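PDB 6WY9: acyl-CoA dehydrogenase domain protein Tcur3481 from Thermomonospora curvata, which binds a flavin adenine dinucleotide cofactor and probably catalyses the dehydrogenation of acyl-CoA thioesters. Local coordinates for residues A223-V234 and Y333-L344; G237-Y245 and H319-I330. All coordinates share one frame; numbering follows the deposited sequence.

In the fold
Helix 215-248 takes part in both contacts, which lie along it with centres about 18 Å apart. Interaction 1 is core: its centre is about 6 Å from that of the chain, and the near-antiparallel helix 330-340 meets it through mostly aliphatic side chains, with Trp336 and Tyr333 at one end, and one hydrogen bond from a glutamine amide. Interaction 2, about 23 Å out, is only partly buried and sets the next turns of the long helix against the loop between helices 295-319 and 330-340. There an aromatic cluster, hydroxyls and a cofactor-bound water join the aliphatics, and Gly320 and Gly321 of the loop lie against the flavin cofactor. Tyr333 joins the two, its ring packing on Ala238 and Ile241.

Interaction 1 of 2, residues A223-V234 and Y333-L344; sequences ARTALAAVQLGV and YFLWGKQISGTL
Ile340 and Val234 interlock from facing helices as knobs into holes: Ile340 sits among Leu227, Val230, Gln231 and Val234, and Val234 among Tyr333, Trp336, Gly337 and Ile340. The packing is tight where the side chains of Ile340 and Val230 cross at about a right angle, Ile340 CD1 3.5 Å from Val230 CG1. Val230 holds CG1 anti to its backbone N (chi1 179°), which also brings that methyl to the edge of the Trp336 indole, 3.9 Å from CZ3. Val234 CG2 approaches the same ring obliquely at CE3. Beyond helix 330-340, Leu344 points at the long helix, its CD1 3.7 Å from Leu227 CD1 and also touching Ala223 CB, while Thr343 CG2 lies across Leu227 CD1.

The direct polar link is made by Gln231. Its chain bends at chi2 and sends NE2 to Gly337 O, 3.1 Å away and nearly straight at 173°, with the acceptor in the amide plane. Ser341 N reaches Gly337 O from the opposite face, and NE2 also bonds Ala304 O of helix 295-319, so both amide hydrogens have acceptors. OE1 is buried without a polar partner, 3.3 Å from Gly337 CA. Farther out, Thr343 OG1 donates to Gln339 O, Leu344 N bonds Glu124, and Tyr333 OH bonds Arg80 O. Helices 67-80 and 87-100 supply Leu75 and Trp88 against Val230 and Leu227. Over 223-234 and 333-340 the axes come within 9.6 Å at -153°; such near-antiparallel packing is typical of the C-terminal helical domain of acyl-CoA dehydrogenases.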
loop_
_atom_site.group_PDB
_atom_site.type_symbol
_atom_site.label_atom_id
_atom_site.label_comp_id
_atom_site.label_asym_id
_atom_site.label_seq_id
_atom_site.Cartn_x
_atom_site.Cartn_y
_atom_site.Cartn_z
ATOM N N ALA B 223 -15.261 23.289 -2.627
ATOM C CA ALA B 223 -15.497 22.217 -3.602
ATOM C C ALA B 223 -14.754 20.940 -3.217
ATOM O O ALA B 223 -15.278 19.826 -3.393
ATOM C CB ALA B 223 -15.049 22.650 -4.998
ATOM N N ARG B 224 -13.507 21.084 -2.753
ATOM C CA ARG B 224 -12.753 19.919 -2.285
ATOM C C ARG B 224 -13.482 19.230 -1.138
ATOM O O ARG B 224 -13.561 17.984 -1.079
ATOM C CB ARG B 224 -11.345 20.341 -1.842
ATOM C CG ARG B 224 -10.393 20.725 -3.015
ATOM C CD ARG B 224 -9.003 21.213 -2.552
ATOM N NE ARG B 224 -8.086 21.487 -3.692
ATOM C CZ ARG B 224 -7.444 22.637 -3.906
ATOM N NH1 ARG B 224 -7.607 23.671 -3.062
ATOM N NH2 ARG B 224 -6.629 22.765 -4.973
ATOM N N THR B 225 -13.978 20.034 -0.189
ATOM C CA THR B 225 -14.703 19.514 0.967
ATOM C C THR B 225 -15.991 18.841 0.515
ATOM O O THR B 225 -16.311 17.736 0.946
ATOM C CB THR B 225 -14.970 20.667 1.948
ATOM O OG1 THR B 225 -13.720 21.255 2.335
ATOM C CG2 THR B 225 -15.697 20.196 3.193
ATOM N N ALA B 226 -16.722 19.492 -0.394
ATOM C CA ALA B 226 -17.969 18.930 -0.891
ATOM C C ALA B 226 -17.731 17.615 -1.645
ATOM O O ALA B 226 -18.500 16.653 -1.497
ATOM C CB ALA B 226 -18.660 19.981 -1.789
ATOM N N LEU B 227 -16.698 17.571 -2.495
ATOM C CA LEU B 227 -16.412 16.337 -3.202
ATOM C C LEU B 227 -16.071 15.238 -2.207
ATOM O O LEU B 227 -16.452 14.087 -2.394
ATOM C CB LEU B 227 -15.246 16.536 -4.201
ATOM C CG LEU B 227 -15.618 17.324 -5.469
ATOM C CD1 LEU B 227 -14.307 17.977 -6.134
ATOM C CD2 LEU B 227 -16.380 16.403 -6.447
ATOM N N ALA B 228 -15.322 15.574 -1.162
ATOM C CA ALA B 228 -15.033 14.572 -0.146
ATOM C C ALA B 228 -16.310 14.101 0.538
ATOM O O ALA B 228 -16.422 12.922 0.874
ATOM C CB ALA B 228 -14.035 15.108 0.861
ATOM N N ALA B 229 -17.311 14.982 0.707
ATOM C CA ALA B 229 -18.567 14.512 1.305
ATOM C C ALA B 229 -19.254 13.471 0.418
ATOM O O ALA B 229 -19.744 12.439 0.908
ATOM C CB ALA B 229 -19.508 15.692 1.591
ATOM N N VAL B 230 -19.304 13.723 -0.897
ATOM C CA VAL B 230 -19.934 12.758 -1.805
ATOM C C VAL B 230 -19.165 11.442 -1.759
ATOM O O VAL B 230 -19.747 10.348 -1.708
ATOM C CB VAL B 230 -19.974 13.321 -3.244
ATOM C CG1 VAL B 230 -20.616 12.291 -4.213
ATOM C CG2 VAL B 230 -20.671 14.694 -3.286
ATOM N N GLN B 231 -17.837 11.538 -1.776
ATOM C CA GLN B 231 -17.023 10.335 -1.796
ATOM C C GLN B 231 -17.247 9.531 -0.531
ATOM O O GLN B 231 -17.246 8.294 -0.557
ATOM C CB GLN B 231 -15.534 10.699 -1.929
ATOM C CG GLN B 231 -14.620 9.474 -2.203
ATOM C CD GLN B 231 -14.668 9.059 -3.654
ATOM O OE1 GLN B 231 -15.751 8.999 -4.255
ATOM N NE2 GLN B 231 -13.494 8.776 -4.238
ATOM N N LEU B 232 -17.331 10.211 0.604
ATOM C CA LEU B 232 -17.631 9.473 1.825
ATOM C C LEU B 232 -18.913 8.660 1.651
ATOM O O LEU B 232 -18.971 7.492 2.056
ATOM C CB LEU B 232 -17.771 10.443 2.999
ATOM C CG LEU B 232 -18.195 9.824 4.353
ATOM C CD1 LEU B 232 -17.128 8.753 4.897
ATOM C CD2 LEU B 232 -18.392 10.998 5.328
ATOM N N GLY B 233 -19.958 9.265 1.060
ATOM C CA GLY B 233 -21.208 8.542 0.884
ATOM C C GLY B 233 -21.075 7.409 -0.125
ATOM O O GLY B 233 -21.565 6.293 0.102
ATOM N N VAL B 234 -20.366 7.656 -1.232
ATOM C CA VAL B 234 -20.104 6.577 -2.187
ATOM C C VAL B 234 -19.421 5.400 -1.496
ATOM O O VAL B 234 -19.806 4.242 -1.684
ATOM C CB VAL B 234 -19.256 7.079 -3.370
ATOM C CG1 VAL B 234 -18.852 5.886 -4.266
ATOM C CG2 VAL B 234 -20.067 8.163 -4.192
ATOM N N TYR B 333 -20.904 2.679 -7.991
ATOM C CA TYR B 333 -20.040 3.204 -6.931
ATOM C C TYR B 333 -18.595 3.252 -7.402
ATOM O O TYR B 333 -17.881 4.240 -7.168
ATOM C CB TYR B 333 -20.194 2.323 -5.677
ATOM C CG TYR B 333 -21.599 2.466 -5.133
ATOM C CD1 TYR B 333 -22.671 1.789 -5.724
ATOM C CD2 TYR B 333 -21.864 3.346 -4.084
ATOM C CE1 TYR B 333 -23.981 1.989 -5.269
ATOM C CE2 TYR B 333 -23.174 3.538 -3.606
ATOM C CZ TYR B 333 -24.215 2.857 -4.210
ATOM O OH TYR B 333 -25.500 3.054 -3.729
ATOM N N PHE B 334 -18.166 2.213 -8.132
ATOM C CA PHE B 334 -16.838 2.251 -8.746
ATOM C C PHE B 334 -16.695 3.459 -9.676
ATOM O O PHE B 334 -15.690 4.191 -9.625
ATOM C CB PHE B 334 -16.560 0.944 -9.527
ATOM C CG PHE B 334 -15.203 0.938 -10.131
ATOM C CD1 PHE B 334 -14.084 0.851 -9.321
ATOM C CD2 PHE B 334 -15.032 1.130 -11.495
ATOM C CE1 PHE B 334 -12.782 0.910 -9.865
ATOM C CE2 PHE B 334 -13.750 1.177 -12.046
ATOM C CZ PHE B 334 -12.614 1.065 -11.219
ATOM N N LEU B 335 -17.685 3.670 -10.564
ATOM C CA LEU B 335 -17.592 4.767 -11.534
ATOM C C LEU B 335 -17.564 6.133 -10.829
ATOM O O LEU B 335 -16.758 7.002 -11.180
ATOM C CB LEU B 335 -18.750 4.710 -12.547
ATOM C CG LEU B 335 -18.834 3.439 -13.421
ATOM C CD1 LEU B 335 -20.028 3.530 -14.373
ATOM C CD2 LEU B 335 -17.488 3.321 -14.193
ATOM N N TRP B 336 -18.479 6.355 -9.873
ATOM C CA TRP B 336 -18.476 7.590 -9.085
ATOM C C TRP B 336 -17.175 7.764 -8.297
ATOM O O TRP B 336 -16.568 8.847 -8.299
ATOM C CB TRP B 336 -19.670 7.605 -8.115
ATOM C CG TRP B 336 -20.971 8.045 -8.762
ATOM C CD1 TRP B 336 -21.515 7.563 -9.909
ATOM C CD2 TRP B 336 -21.888 9.053 -8.266
ATOM N NE1 TRP B 336 -22.715 8.193 -10.163
ATOM C CE2 TRP B 336 -22.962 9.113 -9.170
ATOM C CE3 TRP B 336 -21.901 9.886 -7.137
ATOM C CZ2 TRP B 336 -24.052 10.000 -9.003
ATOM C CZ3 TRP B 336 -23.005 10.761 -6.961
ATOM C CH2 TRP B 336 -24.056 10.809 -7.893
ATOM N N GLY B 337 -16.753 6.721 -7.577
ATOM C CA GLY B 337 -15.559 6.842 -6.754
ATOM C C GLY B 337 -14.351 7.210 -7.587
ATOM O O GLY B 337 -13.590 8.117 -7.237
ATOM N N LYS B 338 -14.192 6.522 -8.716
ATOM C CA LYS B 338 -13.081 6.738 -9.630
ATOM C C LYS B 338 -13.100 8.170 -10.168
ATOM O O LYS B 338 -12.086 8.879 -10.136
ATOM C CB LYS B 338 -13.177 5.666 -10.741
ATOM C CG LYS B 338 -12.360 5.841 -12.000
ATOM C CD LYS B 338 -11.113 4.901 -12.041
ATOM C CE LYS B 338 -10.181 5.216 -13.249
ATOM N NZ LYS B 338 -8.758 4.622 -13.081
ATOM N N GLN B 339 -14.257 8.637 -10.644
ATOM C CA GLN B 339 -14.305 10.003 -11.165
ATOM C C GLN B 339 -14.006 11.029 -10.067
ATOM O O GLN B 339 -13.225 11.974 -10.270
ATOM C CB GLN B 339 -15.683 10.329 -11.767
ATOM C CG GLN B 339 -15.604 11.773 -12.352
ATOM C CD GLN B 339 -16.675 12.031 -13.382
ATOM O OE1 GLN B 339 -16.950 11.174 -14.224
ATOM N NE2 GLN B 339 -17.269 13.218 -13.335
ATOM N N ILE B 340 -14.630 10.862 -8.900
ATOM C CA ILE B 340 -14.463 11.859 -7.850
ATOM C C ILE B 340 -12.995 11.944 -7.428
ATOM O O ILE B 340 -12.477 13.038 -7.136
ATOM C CB ILE B 340 -15.390 11.544 -6.660
ATOM C CG1 ILE B 340 -16.841 11.818 -7.046
ATOM C CG2 ILE B 340 -15.049 12.437 -5.453
ATOM C CD1 ILE B 340 -17.830 11.253 -5.979
ATOM N N SER B 341 -12.301 10.800 -7.415
ATOM C CA SER B 341 -10.925 10.753 -6.916
ATOM C C SER B 341 -9.953 11.513 -7.814
ATOM O O SER B 341 -8.787 11.724 -7.422
ATOM C CB SER B 341 -10.462 9.291 -6.763
ATOM O OG SER B 341 -10.368 8.668 -8.056
ATOM N N GLY B 342 -10.401 11.935 -8.993
ATOM C CA GLY B 342 -9.589 12.766 -9.884
ATOM C C GLY B 342 -10.114 14.192 -10.075
ATOM O O GLY B 342 -9.518 14.982 -10.822
ATOM N N THR B 343 -11.229 14.534 -9.431
ATOM C CA THR B 343 -11.901 15.809 -9.717
ATOM C C THR B 343 -11.180 16.897 -8.936
ATOM O O THR B 343 -10.955 16.754 -7.730
ATOM C CB THR B 343 -13.377 15.711 -9.362
ATOM O OG1 THR B 343 -13.902 14.599 -10.127
ATOM C CG2 THR B 343 -14.142 17.046 -9.737
ATOM N N LEU B 344 -10.750 17.934 -9.660
ATOM C CA LEU B 344 -9.820 18.957 -9.226
ATOM C C LEU B 344 -8.418 18.411 -9.058
ATOM O O LEU B 344 -7.593 19.055 -8.417
ATOM C CB LEU B 344 -10.247 19.649 -7.918
ATOM C CG LEU B 344 -11.673 20.174 -7.937
ATOM C CD1 LEU B 344 -12.081 20.932 -6.631
ATOM C CD2 LEU B 344 -11.960 21.012 -9.223
HETATM O O HOH W 1 -7.797 19.109 -5.042
#

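Interaction 2 of 2, residues G237-Y245 and H319-I330; sequences GALHITASY and HGGIGVDVDYPI. With FDA (dihydroflavine-adenine dinucleotide), chain C.
Tyr245 lays one face over the imidazole of His319 in an offset stack, centroids 4.7 Å apart and planes at 28°, with His319 CD2 over the rim of the phenol ring. Tyr328 completes the cluster, turning its edge toward the face of Tyr245. Its OH lies 3.5 Å from Tyr245 CD1 and shares a 2.7 Å hydrogen bond with His319 NE2, while His319 ND1 bonds Thr315 O, fixing the imidazole's rotation from both nitrogens. On the buried flank Thr242 OG1 meets the imidazole edge, 3.2 Å from His319 CE1. The hydroxyl itself donates to Ala238 O one turn back, and Ile330 CD1 packs on Ala238 CB at 3.8 Å.

The partly exposed flank is looser: Ile241 CD1 comes no nearer than 4.5 Å to Pro329 CB. Ile322, at the rim, adds one close methyl, CG2, at the phenol end of Tyr245.

Tyr245 CG stands anti to the backbone N (chi1 180°), carrying the ring across His319 so that OH bonds a water also held by His319 O and cofactor O1A. A leucine in its place would probably deprive His319 of its stacking partner and the water of its phenol ligand. Gly321 N donates to cofactor O1P at 2.9 Å, and Gly320, without a CB and with positive phi, lies close against the pyrophosphate. The chemistry thus implies direct amide and water-mediated recognition of the pyrophosphate, backed by an aromatic cluster.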
loop_
_atom_site.group_PDB
_atom_site.type_symbol
_atom_site.label_atom_id
_atom_site.label_comp_id
_atom_site.label_asym_id
_atom_site.label_seq_id
_atom_site.Cartn_x
_atom_site.Cartn_y
_atom_site.Cartn_z
ATOM N N GLY B 237 -21.773 3.565 0.987
ATOM C CA GLY B 237 -22.796 2.767 0.329
ATOM C C GLY B 237 -22.198 1.537 -0.326
ATOM O O GLY B 237 -22.761 0.447 -0.243
ATOM N N ALA B 238 -21.035 1.697 -0.970
ATOM C CA ALA B 238 -20.361 0.560 -1.589
ATOM C C ALA B 238 -20.046 -0.512 -0.548
ATOM O O ALA B 238 -20.291 -1.709 -0.763
ATOM C CB ALA B 238 -19.063 1.036 -2.278
ATOM N N LEU B 239 -19.462 -0.097 0.578
ATOM C CA LEU B 239 -19.157 -1.055 1.637
ATOM C C LEU B 239 -20.432 -1.756 2.137
ATOM O O LEU B 239 -20.442 -2.980 2.330
ATOM C CB LEU B 239 -18.447 -0.356 2.796
ATOM C CG LEU B 239 -18.041 -1.300 3.928
ATOM C CD1 LEU B 239 -17.207 -2.554 3.441
ATOM C CD2 LEU B 239 -17.241 -0.526 4.998
ATOM N N HIS B 240 -21.509 -0.994 2.348
ATOM C CA HIS B 240 -22.741 -1.594 2.846
ATOM C C HIS B 240 -23.250 -2.667 1.884
ATOM O O HIS B 240 -23.579 -3.782 2.303
ATOM C CB HIS B 240 -23.805 -0.519 3.092
ATOM C CG HIS B 240 -25.091 -1.073 3.646
ATOM N ND1 HIS B 240 -25.231 -1.465 4.962
ATOM C CD2 HIS B 240 -26.276 -1.344 3.051
ATOM C CE1 HIS B 240 -26.452 -1.940 5.156
ATOM N NE2 HIS B 240 -27.104 -1.881 4.010
ATOM N N ILE B 241 -23.293 -2.359 0.586
ATOM C CA ILE B 241 -23.810 -3.318 -0.395
ATOM C C ILE B 241 -22.941 -4.574 -0.414
ATOM O O ILE B 241 -23.436 -5.710 -0.496
ATOM C CB ILE B 241 -23.848 -2.665 -1.798
ATOM C CG1 ILE B 241 -24.992 -1.648 -1.909
ATOM C CG2 ILE B 241 -23.962 -3.781 -2.933
ATOM C CD1 ILE B 241 -24.697 -0.655 -3.062
ATOM N N THR B 242 -21.626 -4.370 -0.360
ATOM C CA THR B 242 -20.668 -5.465 -0.444
ATOM C C THR B 242 -20.752 -6.376 0.789
ATOM O O THR B 242 -20.736 -7.611 0.666
ATOM C CB THR B 242 -19.265 -4.863 -0.601
ATOM O OG1 THR B 242 -19.259 -4.078 -1.797
ATOM C CG2 THR B 242 -18.228 -6.008 -0.760
ATOM N N ALA B 243 -20.859 -5.767 1.985
ATOM C CA ALA B 243 -21.053 -6.525 3.221
ATOM C C ALA B 243 -22.296 -7.414 3.137
ATOM O O ALA B 243 -22.260 -8.602 3.511
ATOM C CB ALA B 243 -21.164 -5.561 4.410
ATOM N N SER B 244 -23.433 -6.837 2.702
ATOM C CA SER B 244 -24.651 -7.631 2.550
ATOM C C SER B 244 -24.451 -8.766 1.559
ATOM O O SER B 244 -24.943 -9.884 1.771
ATOM C CB SER B 244 -25.828 -6.746 2.078
ATOM O OG SER B 244 -26.122 -5.711 3.012
ATOM N N TYR B 245 -23.848 -8.469 0.408
ATOM C CA TYR B 245 -23.663 -9.496 -0.612
ATOM C C TYR B 245 -22.799 -10.654 -0.077
ATOM O O TYR B 245 -23.123 -11.832 -0.291
ATOM C CB TYR B 245 -23.017 -8.888 -1.878
ATOM C CG TYR B 245 -22.799 -9.917 -2.966
ATOM C CD1 TYR B 245 -23.868 -10.356 -3.717
ATOM C CD2 TYR B 245 -21.531 -10.448 -3.236
ATOM C CE1 TYR B 245 -23.716 -11.325 -4.724
ATOM C CE2 TYR B 245 -21.357 -11.427 -4.259
ATOM C CZ TYR B 245 -22.439 -11.859 -4.978
ATOM O OH TYR B 245 -22.314 -12.800 -5.978
ATOM N N HIS B 319 -16.790 -8.637 -5.128
ATOM C CA HIS B 319 -17.986 -9.139 -5.796
ATOM C C HIS B 319 -17.685 -10.188 -6.860
ATOM O O HIS B 319 -18.605 -10.916 -7.266
ATOM C CB HIS B 319 -18.767 -8.005 -6.464
ATOM C CG HIS B 319 -19.751 -7.350 -5.565
ATOM N ND1 HIS B 319 -19.421 -6.260 -4.778
ATOM C CD2 HIS B 319 -21.043 -7.650 -5.287
ATOM C CE1 HIS B 319 -20.490 -5.882 -4.096
ATOM N NE2 HIS B 319 -21.481 -6.720 -4.366
ATOM N N GLY B 320 -16.457 -10.232 -7.380
ATOM C CA GLY B 320 -16.273 -11.198 -8.474
ATOM C C GLY B 320 -17.099 -10.759 -9.682
ATOM O O GLY B 320 -17.447 -9.580 -9.830
ATOM N N GLY B 321 -17.461 -11.732 -10.537
ATOM C CA GLY B 321 -18.021 -11.378 -11.838
ATOM C C GLY B 321 -19.265 -10.509 -11.765
ATOM O O GLY B 321 -19.439 -9.592 -12.579
ATOM N N ILE B 322 -20.183 -10.807 -10.827
ATOM C CA ILE B 322 -21.432 -10.049 -10.794
ATOM C C ILE B 322 -21.163 -8.557 -10.565
ATOM O O ILE B 322 -21.957 -7.705 -10.980
ATOM C CB ILE B 322 -22.426 -10.593 -9.722
ATOM C CG1 ILE B 322 -23.810 -9.966 -9.923
ATOM C CG2 ILE B 322 -21.965 -10.218 -8.289
ATOM C CD1 ILE B 322 -24.906 -10.600 -9.018
ATOM N N GLY B 323 -20.024 -8.211 -9.974
ATOM C CA GLY B 323 -19.741 -6.805 -9.739
ATOM C C GLY B 323 -19.529 -6.002 -11.018
ATOM O O GLY B 323 -19.726 -4.781 -11.036
ATOM N N VAL B 324 -19.193 -6.661 -12.128
ATOM C CA VAL B 324 -19.091 -5.876 -13.362
ATOM C C VAL B 324 -20.377 -5.896 -14.156
ATOM O O VAL B 324 -20.465 -5.199 -15.174
ATOM C CB VAL B 324 -17.916 -6.306 -14.272
ATOM C CG1 VAL B 324 -16.551 -6.264 -13.455
ATOM C CG2 VAL B 324 -18.142 -7.665 -14.894
ATOM N N ASP B 325 -21.392 -6.629 -13.711
ATOM C CA ASP B 325 -22.663 -6.633 -14.447
ATOM C C ASP B 325 -23.321 -5.276 -14.288
ATOM O O ASP B 325 -23.534 -4.826 -13.158
ATOM C CB ASP B 325 -23.574 -7.733 -13.894
ATOM C CG ASP B 325 -24.824 -7.949 -14.710
ATOM O OD1 ASP B 325 -25.320 -7.063 -15.427
ATOM O OD2 ASP B 325 -25.320 -9.075 -14.614
ATOM N N VAL B 326 -23.637 -4.605 -15.402
ATOM C CA VAL B 326 -24.262 -3.288 -15.293
ATOM C C VAL B 326 -25.690 -3.370 -14.779
ATOM O O VAL B 326 -26.254 -2.336 -14.435
ATOM C CB VAL B 326 -24.323 -2.441 -16.595
ATOM C CG1 VAL B 326 -22.889 -2.130 -17.145
ATOM C CG2 VAL B 326 -25.262 -3.081 -17.673
ATOM N N ASP B 327 -26.267 -4.564 -14.666
ATOM C CA ASP B 327 -27.591 -4.673 -14.067
ATOM C C ASP B 327 -27.549 -4.870 -12.560
ATOM O O ASP B 327 -28.607 -5.015 -11.939
ATOM C CB ASP B 327 -28.382 -5.792 -14.745
ATOM C CG ASP B 327 -28.852 -5.364 -16.135
ATOM O OD1 ASP B 327 -28.805 -6.178 -17.077
ATOM O OD2 ASP B 327 -29.198 -4.165 -16.291
ATOM N N TYR B 328 -26.360 -4.846 -11.964
ATOM C CA TYR B 328 -26.141 -5.000 -10.536
ATOM C C TYR B 328 -25.563 -3.675 -10.023
ATOM O O TYR B 328 -24.943 -2.952 -10.804
ATOM C CB TYR B 328 -25.187 -6.186 -10.269
ATOM C CG TYR B 328 -24.885 -6.434 -8.791
ATOM C CD1 TYR B 328 -25.765 -7.202 -7.995
ATOM C CD2 TYR B 328 -23.754 -5.853 -8.183
ATOM C CE1 TYR B 328 -25.512 -7.410 -6.629
ATOM C CE2 TYR B 328 -23.469 -6.024 -6.840
ATOM C CZ TYR B 328 -24.358 -6.813 -6.054
ATOM O OH TYR B 328 -24.099 -7.006 -4.712
ATOM N N PRO B 329 -25.806 -3.276 -8.755
ATOM C CA PRO B 329 -25.595 -1.862 -8.413
ATOM C C PRO B 329 -24.154 -1.425 -8.241
ATOM O O PRO B 329 -23.863 -0.235 -8.418
ATOM C CB PRO B 329 -26.366 -1.689 -7.091
ATOM C CG PRO B 329 -26.624 -3.095 -6.594
ATOM C CD PRO B 329 -26.751 -3.929 -7.832
ATOM N N ILE B 330 -23.260 -2.339 -7.841
ATOM C CA ILE B 330 -22.013 -1.862 -7.244
ATOM C C ILE B 330 -21.162 -1.107 -8.275
ATOM O O ILE B 330 -20.417 -0.198 -7.907
ATOM C CB ILE B 330 -21.215 -3.027 -6.603
ATOM C CG1 ILE B 330 -20.077 -2.477 -5.704
ATOM C CG2 ILE B 330 -20.641 -3.976 -7.710
ATOM C CD1 ILE B 330 -20.597 -1.794 -4.378
HETATM P PA FDA C . -16.998 -15.618 -6.264
HETATM O O1A FDA C . -18.328 -15.245 -5.690
HETATM O O2A FDA C . -16.550 -17.089 -6.251
HETATM O O5B FDA C . -15.805 -14.860 -5.331
HETATM C C5B FDA C . -16.069 -13.482 -5.343
HETATM C C4B FDA C . -14.919 -12.808 -4.571
HETATM O O4B FDA C . -14.844 -13.528 -3.249
HETATM C C3B FDA C . -13.540 -13.096 -5.168
HETATM O O3B FDA C . -13.165 -12.157 -6.106
HETATM C C2B FDA C . -12.647 -12.931 -3.951
HETATM O O2B FDA C . -12.502 -11.530 -3.502
HETATM C C1B FDA C . -13.451 -13.630 -2.812
HETATM N N9A FDA C . -13.073 -15.020 -2.561
HETATM C C8A FDA C . -13.544 -16.190 -3.188
HETATM N N7A FDA C . -13.027 -17.291 -2.657
HETATM C C5A FDA C . -12.189 -16.845 -1.657
HETATM C C6A FDA C . -11.351 -17.545 -0.775
HETATM N N6A FDA C . -11.272 -18.890 -0.791
HETATM N N1A FDA C . -10.601 -16.877 0.128
HETATM C C2A FDA C . -10.730 -15.519 0.082
HETATM N N3A FDA C . -11.478 -14.709 -0.706
HETATM C C4A FDA C . -12.213 -15.427 -1.570
HETATM N N1 FDA C . -15.830 -17.936 -16.683
HETATM C C2 FDA C . -15.962 -18.994 -17.607
HETATM O O2 FDA C . -16.305 -20.131 -17.216
HETATM N N3 FDA C . -15.688 -18.686 -18.935
HETATM C C4 FDA C . -15.307 -17.407 -19.402
HETATM O O4 FDA C . -15.110 -17.232 -20.598
HETATM C C4X FDA C . -15.200 -16.388 -18.392
HETATM N N5 FDA C . -14.832 -15.096 -18.771
HETATM C C5X FDA C . -15.194 -14.057 -17.956
HETATM C C6 FDA C . -15.249 -12.794 -18.418
HETATM C C7 FDA C . -15.655 -11.754 -17.546
HETATM C C7M FDA C . -15.706 -10.438 -18.074
HETATM C C8 FDA C . -15.961 -11.979 -16.255
HETATM C C8M FDA C . -16.373 -10.894 -15.341
HETATM C C9 FDA C . -15.874 -13.271 -15.766
HETATM C C9A FDA C . -15.505 -14.303 -16.622
HETATM N N10 FDA C . -15.407 -15.621 -16.145
HETATM C C10 FDA C . -15.470 -16.645 -17.096
HETATM C "C1'" FDA C . -15.849 -15.914 -14.752
HETATM C "C2'" FDA C . -14.660 -15.913 -13.751
HETATM O "O2'" FDA C . -13.893 -17.006 -13.922
HETATM C "C3'" FDA C . -15.371 -15.863 -12.323
HETATM O "O3'" FDA C . -15.974 -14.604 -12.106
HETATM C "C4'" FDA C . -14.383 -16.211 -11.220
HETATM O "O4'" FDA C . -14.083 -17.559 -11.346
HETATM C "C5'" FDA C . -15.010 -15.810 -9.857
HETATM O "O5'" FDA C . -16.161 -16.580 -9.678
HETATM P P FDA C . -17.355 -15.633 -9.076
HETATM O O1P FDA C . -17.502 -14.558 -10.040
HETATM O O2P FDA C . -18.526 -16.551 -8.763
HETATM O O3P FDA C . -16.821 -14.917 -7.676
HETATM O O HOH W 2 -19.695 -13.333 -6.793
#